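Local coordinates for prolyl endopeptidase (Myxococcus xanthus, PDB 2BKL), which probably cleaves oligopeptides after proline, and far less readily after alanine, as a serine endopeptidase, at residues Q42-R47 and L642-E646; P606-M610 and A639-L643. All blocks are in the same frame, centred on the assembly; numbering follows the deposited sequence.

Contact 1: Q42-R47 and L642-E646; sequences QNAHAR and LLRIE
Arg47 reaches from helix 33-51 across the outer edge of strand 641-646 and stacks flat on Arg644, the two guanidinium centres 4.0 Å apart with planes at 22°. Its NH2 also donates to Ile645 O (2.9 Å), which lies in the guanidinium plane although the nitrogen stands above the carbonyl plane. A bend at chi2 (-52°) folds the chain back so that Arg47 NE meets Asn43 OD1 at 2.8 Å, one turn earlier. Ile645 N reaches the same Asn43 OD1, at 2.9 Å, from the opposite face of the amide, so two donors grip one oxygen. With an alanine in place of Arg47, Ile645 O would probably lose its side-chain donor, Asn43 OD1 would keep one of its two, and Arg644 would lose the group stacked on it.

At the other end of the segment, Leu642 packs on the helix: its CB lies 3.9 Å from Ala46 CB, and its CD2 sits 3.6 Å from His45 CD2. Leu643 uses its backbone as well. Its O receives a CA-H contact from Asn43, and its N donates to a water (2.9 Å) that in turn donates to Gln42 O and OE1, while Gln42 NE2 is held by Gln632. Segment 42-47 crosses the strand at -104°, lying over an outer edge of the alpha/beta-hydrolase sheet.

Repulsion between the paired arginines is probably eased: Arg644 NH1 forms a salt bridge with Glu646 OE1 and Arg644 NE another with Asp666. Helix side chains and a water thus take up outward-facing polar groups of an edge strand.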
loop_
_atom_site.group_PDB
_atom_site.type_symbol
_atom_site.label_atom_id
_atom_site.label_comp_id
_atom_site.label_asym_id
_atom_site.label_seq_id
_atom_site.Cartn_x
_atom_site.Cartn_y
_atom_site.Cartn_z
ATOM N N GLN A 42 -4.727 18.039 21.568
ATOM C CA GLN A 42 -4.918 16.591 21.527
ATOM C C GLN A 42 -3.593 15.852 21.400
ATOM O O GLN A 42 -3.344 14.915 22.134
ATOM C CB GLN A 42 -5.859 16.185 20.397
ATOM C CG GLN A 42 -7.344 16.512 20.619
ATOM C CD GLN A 42 -8.037 15.614 21.598
ATOM O OE1 GLN A 42 -7.459 14.670 22.115
ATOM N NE2 GLN A 42 -9.312 15.923 21.876
ATOM N N ASN A 43 -2.737 16.286 20.488
ATOM C CA ASN A 43 -1.431 15.662 20.333
ATOM C C ASN A 43 -0.593 15.791 21.624
ATOM O O ASN A 43 0.053 14.823 22.052
ATOM C CB ASN A 43 -0.680 16.215 19.139
ATOM C CG ASN A 43 0.684 15.601 18.988
ATOM O OD1 ASN A 43 0.816 14.422 18.662
ATOM N ND2 ASN A 43 1.718 16.375 19.312
ATOM N N ALA A 44 -0.630 16.965 22.254
ATOM C CA ALA A 44 0.151 17.177 23.467
ATOM C C ALA A 44 -0.309 16.221 24.556
ATOM O O ALA A 44 0.503 15.611 25.256
ATOM C CB ALA A 44 0.047 18.634 23.932
ATOM N N HIS A 45 -1.625 16.051 24.673
ATOM C CA HIS A 45 -2.203 15.126 25.629
ATOM C C HIS A 45 -1.764 13.682 25.345
ATOM O O HIS A 45 -1.379 12.958 26.240
ATOM C CB HIS A 45 -3.731 15.212 25.625
ATOM C CG HIS A 45 -4.381 14.166 26.463
ATOM N ND1 HIS A 45 -4.371 14.201 27.842
ATOM C CD2 HIS A 45 -5.018 13.026 26.115
ATOM C CE1 HIS A 45 -5.005 13.134 28.304
ATOM N NE2 HIS A 45 -5.404 12.404 27.281
ATOM N N ALA A 46 -1.764 13.316 24.066
ATOM C CA ALA A 46 -1.374 11.969 23.711
ATOM C C ALA A 46 0.104 11.737 24.045
ATOM O O ALA A 46 0.439 10.707 24.608
ATOM C CB ALA A 46 -1.633 11.715 22.248
ATOM N N ARG A 47 0.970 12.683 23.727
ATOM C CA ARG A 47 2.399 12.498 23.974
ATOM C C ARG A 47 2.675 12.442 25.479
ATOM O O ARG A 47 3.512 11.652 25.921
ATOM C CB ARG A 47 3.244 13.625 23.370
ATOM C CG ARG A 47 3.065 13.898 21.879
ATOM C CD ARG A 47 3.195 12.695 21.028
ATOM N NE ARG A 47 3.099 13.028 19.584
ATOM C CZ ARG A 47 4.077 12.879 18.700
ATOM N NH1 ARG A 47 5.240 12.371 19.060
ATOM N NH2 ARG A 47 3.872 13.177 17.429
ATOM N N LEU A 642 -6.670 8.447 22.472
ATOM C CA LEU A 642 -5.594 9.388 22.224
ATOM C C LEU A 642 -5.456 9.672 20.758
ATOM O O LEU A 642 -5.550 8.742 19.959
ATOM C CB LEU A 642 -4.267 8.824 22.764
ATOM C CG LEU A 642 -4.236 8.434 24.243
ATOM C CD1 LEU A 642 -2.936 7.769 24.612
ATOM C CD2 LEU A 642 -4.469 9.626 25.132
ATOM N N LEU A 643 -5.213 10.929 20.399
ATOM C CA LEU A 643 -4.908 11.317 19.041
ATOM C C LEU A 643 -3.451 11.769 18.967
ATOM O O LEU A 643 -3.102 12.839 19.443
ATOM C CB LEU A 643 -5.854 12.445 18.580
ATOM C CG LEU A 643 -5.578 13.018 17.182
ATOM C CD1 LEU A 643 -5.791 11.996 16.086
ATOM C CD2 LEU A 643 -6.456 14.246 16.919
ATOM N N ARG A 644 -2.607 10.941 18.377
ATOM C CA ARG A 644 -1.203 11.234 18.161
ATOM C C ARG A 644 -0.985 11.717 16.726
ATOM O O ARG A 644 -1.310 10.980 15.792
ATOM C CB ARG A 644 -0.429 9.968 18.396
ATOM C CG ARG A 644 1.091 10.103 18.334
ATOM C CD ARG A 644 1.767 8.751 18.215
ATOM N NE ARG A 644 3.206 8.794 18.325
ATOM C CZ ARG A 644 4.048 9.076 17.334
ATOM N NH1 ARG A 644 3.637 9.369 16.121
ATOM N NH2 ARG A 644 5.344 9.071 17.590
ATOM N N ILE A 645 -0.442 12.912 16.529
ATOM C CA ILE A 645 -0.280 13.458 15.203
ATOM C C ILE A 645 1.194 13.497 14.849
ATOM O O ILE A 645 1.974 14.219 15.478
ATOM C CB ILE A 645 -0.925 14.852 15.094
ATOM C CG1 ILE A 645 -2.411 14.823 15.545
ATOM C CG2 ILE A 645 -0.768 15.412 13.664
ATOM C CD1 ILE A 645 -3.064 16.236 15.630
ATOM N N GLU A 646 1.593 12.718 13.860
ATOM C CA GLU A 646 2.987 12.700 13.448
ATOM C C GLU A 646 3.290 13.940 12.630
ATOM O O GLU A 646 2.541 14.274 11.717
ATOM C CB GLU A 646 3.237 11.449 12.615
ATOM C CG GLU A 646 4.664 11.230 12.133
ATOM C CD GLU A 646 5.561 10.542 13.139
ATOM O OE1 GLU A 646 5.135 9.528 13.739
ATOM O OE2 GLU A 646 6.739 10.968 13.253
HETATM O O HOH W 1 -5.308 12.927 22.486
HETATM O O HOH W 2 5.927 13.479 15.343
#

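Contact 2: P606-M610 and A639-L643; sequences PALLM and ATALL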
loop_
_atom_site.group_PDB
_atom_site.type_symbol
_atom_site.label_atom_id
_atom_site.label_comp_id
_atom_site.label_asym_id
_atom_site.label_seq_id
_atom_site.Cartn_x
_atom_site.Cartn_y
_atom_site.Cartn_z
ATOM N N PRO A 606 -12.909 -0.360 23.877
ATOM C CA PRO A 606 -11.481 -0.632 24.004
ATOM C C PRO A 606 -10.696 0.660 24.103
ATOM O O PRO A 606 -11.113 1.689 23.564
ATOM C CB PRO A 606 -11.131 -1.337 22.681
ATOM C CG PRO A 606 -12.384 -1.734 22.072
ATOM C CD PRO A 606 -13.465 -0.899 22.629
ATOM N N ALA A 607 -9.537 0.615 24.733
ATOM C CA ALA A 607 -8.585 1.732 24.675
ATOM C C ALA A 607 -8.233 2.015 23.213
ATOM O O ALA A 607 -8.100 1.073 22.438
ATOM C CB ALA A 607 -7.336 1.403 25.483
ATOM N N LEU A 608 -8.052 3.283 22.850
ATOM C CA LEU A 608 -7.862 3.682 21.476
ATOM C C LEU A 608 -6.650 4.566 21.322
ATOM O O LEU A 608 -6.529 5.572 22.031
ATOM C CB LEU A 608 -9.108 4.402 20.979
ATOM C CG LEU A 608 -9.085 5.017 19.600
ATOM C CD1 LEU A 608 -8.896 3.920 18.543
ATOM C CD2 LEU A 608 -10.381 5.790 19.321
ATOM N N LEU A 609 -5.741 4.203 20.414
ATOM C CA LEU A 609 -4.645 5.063 19.985
ATOM C C LEU A 609 -4.813 5.348 18.487
ATOM O O LEU A 609 -4.746 4.444 17.666
ATOM C CB LEU A 609 -3.290 4.406 20.240
ATOM C CG LEU A 609 -2.031 5.124 19.745
ATOM C CD1 LEU A 609 -1.942 6.537 20.314
ATOM C CD2 LEU A 609 -0.762 4.328 20.050
ATOM N N MET A 610 -5.060 6.615 18.154
ATOM C CA MET A 610 -5.240 7.077 16.781
ATOM C C MET A 610 -3.882 7.567 16.322
ATOM O O MET A 610 -3.337 8.530 16.898
ATOM C CB MET A 610 -6.120 8.321 16.796
ATOM C CG MET A 610 -7.625 8.283 16.680
ATOM S SD MET A 610 -8.389 6.781 16.395
ATOM C CE MET A 610 -9.352 7.280 14.948
ATOM N N ALA A 639 -12.318 4.222 28.977
ATOM C CA ALA A 639 -11.050 3.840 28.364
ATOM C C ALA A 639 -10.393 5.011 27.664
ATOM O O ALA A 639 -11.065 5.894 27.109
ATOM C CB ALA A 639 -11.266 2.710 27.376
ATOM N N THR A 640 -9.063 5.004 27.687
ATOM C CA THR A 640 -8.281 6.066 27.096
ATOM C C THR A 640 -8.536 6.139 25.595
ATOM O O THR A 640 -8.784 5.113 24.961
ATOM C CB THR A 640 -6.796 5.867 27.358
ATOM O OG1 THR A 640 -6.539 5.621 28.748
ATOM C CG2 THR A 640 -6.068 7.157 27.106
ATOM N N ALA A 641 -8.503 7.343 25.040
ATOM C CA ALA A 641 -8.642 7.545 23.590
ATOM C C ALA A 641 -7.731 8.710 23.230
ATOM O O ALA A 641 -7.970 9.822 23.685
ATOM C CB ALA A 641 -10.086 7.828 23.218
ATOM N N LEU A 642 -6.670 8.447 22.472
ATOM C CA LEU A 642 -5.594 9.388 22.224
ATOM C C LEU A 642 -5.456 9.672 20.758
ATOM O O LEU A 642 -5.550 8.742 19.959
ATOM C CB LEU A 642 -4.267 8.824 22.764
ATOM C CG LEU A 642 -4.236 8.434 24.243
ATOM C CD1 LEU A 642 -2.936 7.769 24.612
ATOM C CD2 LEU A 642 -4.469 9.626 25.132
ATOM N N LEU A 643 -5.213 10.929 20.399
ATOM C CA LEU A 643 -4.908 11.317 19.041
ATOM C C LEU A 643 -3.451 11.769 18.967
ATOM O O LEU A 643 -3.102 12.839 19.443
ATOM C CB LEU A 643 -5.854 12.445 18.580
ATOM C CG LEU A 643 -5.578 13.018 17.182
ATOM C CD1 LEU A 643 -5.791 11.996 16.086
ATOM C CD2 LEU A 643 -6.456 14.246 16.919
HETATM O O HOH W 3 -11.802 4.404 24.250
#
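Leu609 CD1 rests against Leu642 CB at 4.1 Å on one face of two neighbouring parallel strands, 607-613 and 641-646. They are the strands of a beta-alpha-beta unit whose crossover is helix 622-632, and they end the central sheet of the alpha/beta-hydrolase fold. Setting Leu609 CG opposite its backbone N (chi1 175°) helps bring the CD1 branch over to the neighbouring strand, and the two leucines meet at a slant. Phe670 of helix 657-674 packs on Leu609 on this face.

On the other face Leu608 CB meets Ala641 CB at 4.2 Å, and further along Met610 CB lies 3.8 Å from Leu643 CD1. This layer is covered by the crossover helix itself: Phe627 touches both Leu608 and Met610, Val631 lies on Ala641, and Val628 on Leu643. The alanine is the small member of the layer, meeting the backbone-proximal part of Leu608.

Between the two apolar layers run the backbone bonds of a parallel pair. Leu608 receives Leu642 N at its O and donates from its N to Thr640 O (2.9 Å), thereby straddling Ala641. Leu642 straddles Leu609 in the same way, since its O accepts Met610 N at 2.8 Å, the donor standing nearly in line with the carbonyl. Ala641 CA adds a CA-H contact to Leu608 O.

Toward the start of the strands the regular pairing gives way to loop. Ala639 CB packs against the peptide joining Pro606 to Ala607, 3.8 Å from Ala607 N. Thr640 O also receives a CA-H contact from Ala607, and a water lies 2.9 Å from Pro606 O and 3.2 Å from Thr640 O.

Strand 641-646 is common to both contacts, which touch through a probable backbone bond from Arg644 N to Met610 O. Contact 2 uses the inner edge of this strand and is buried, a regular parallel pairing between apolar layers. Contact 1 uses the outer edge and is only partly buried; there a helix from the far N-terminal part of the chain supplies side-chain amide and guanidinium groups in place of a further strand. Leu642 and Leu643 serve both sides. Gln632, on the crossover helix, ties them further, bonding Gln42 of contact 1 and Ala641 O of contact 2. Beyond the strand the chain goes on to His651, which lines the ligand pocket.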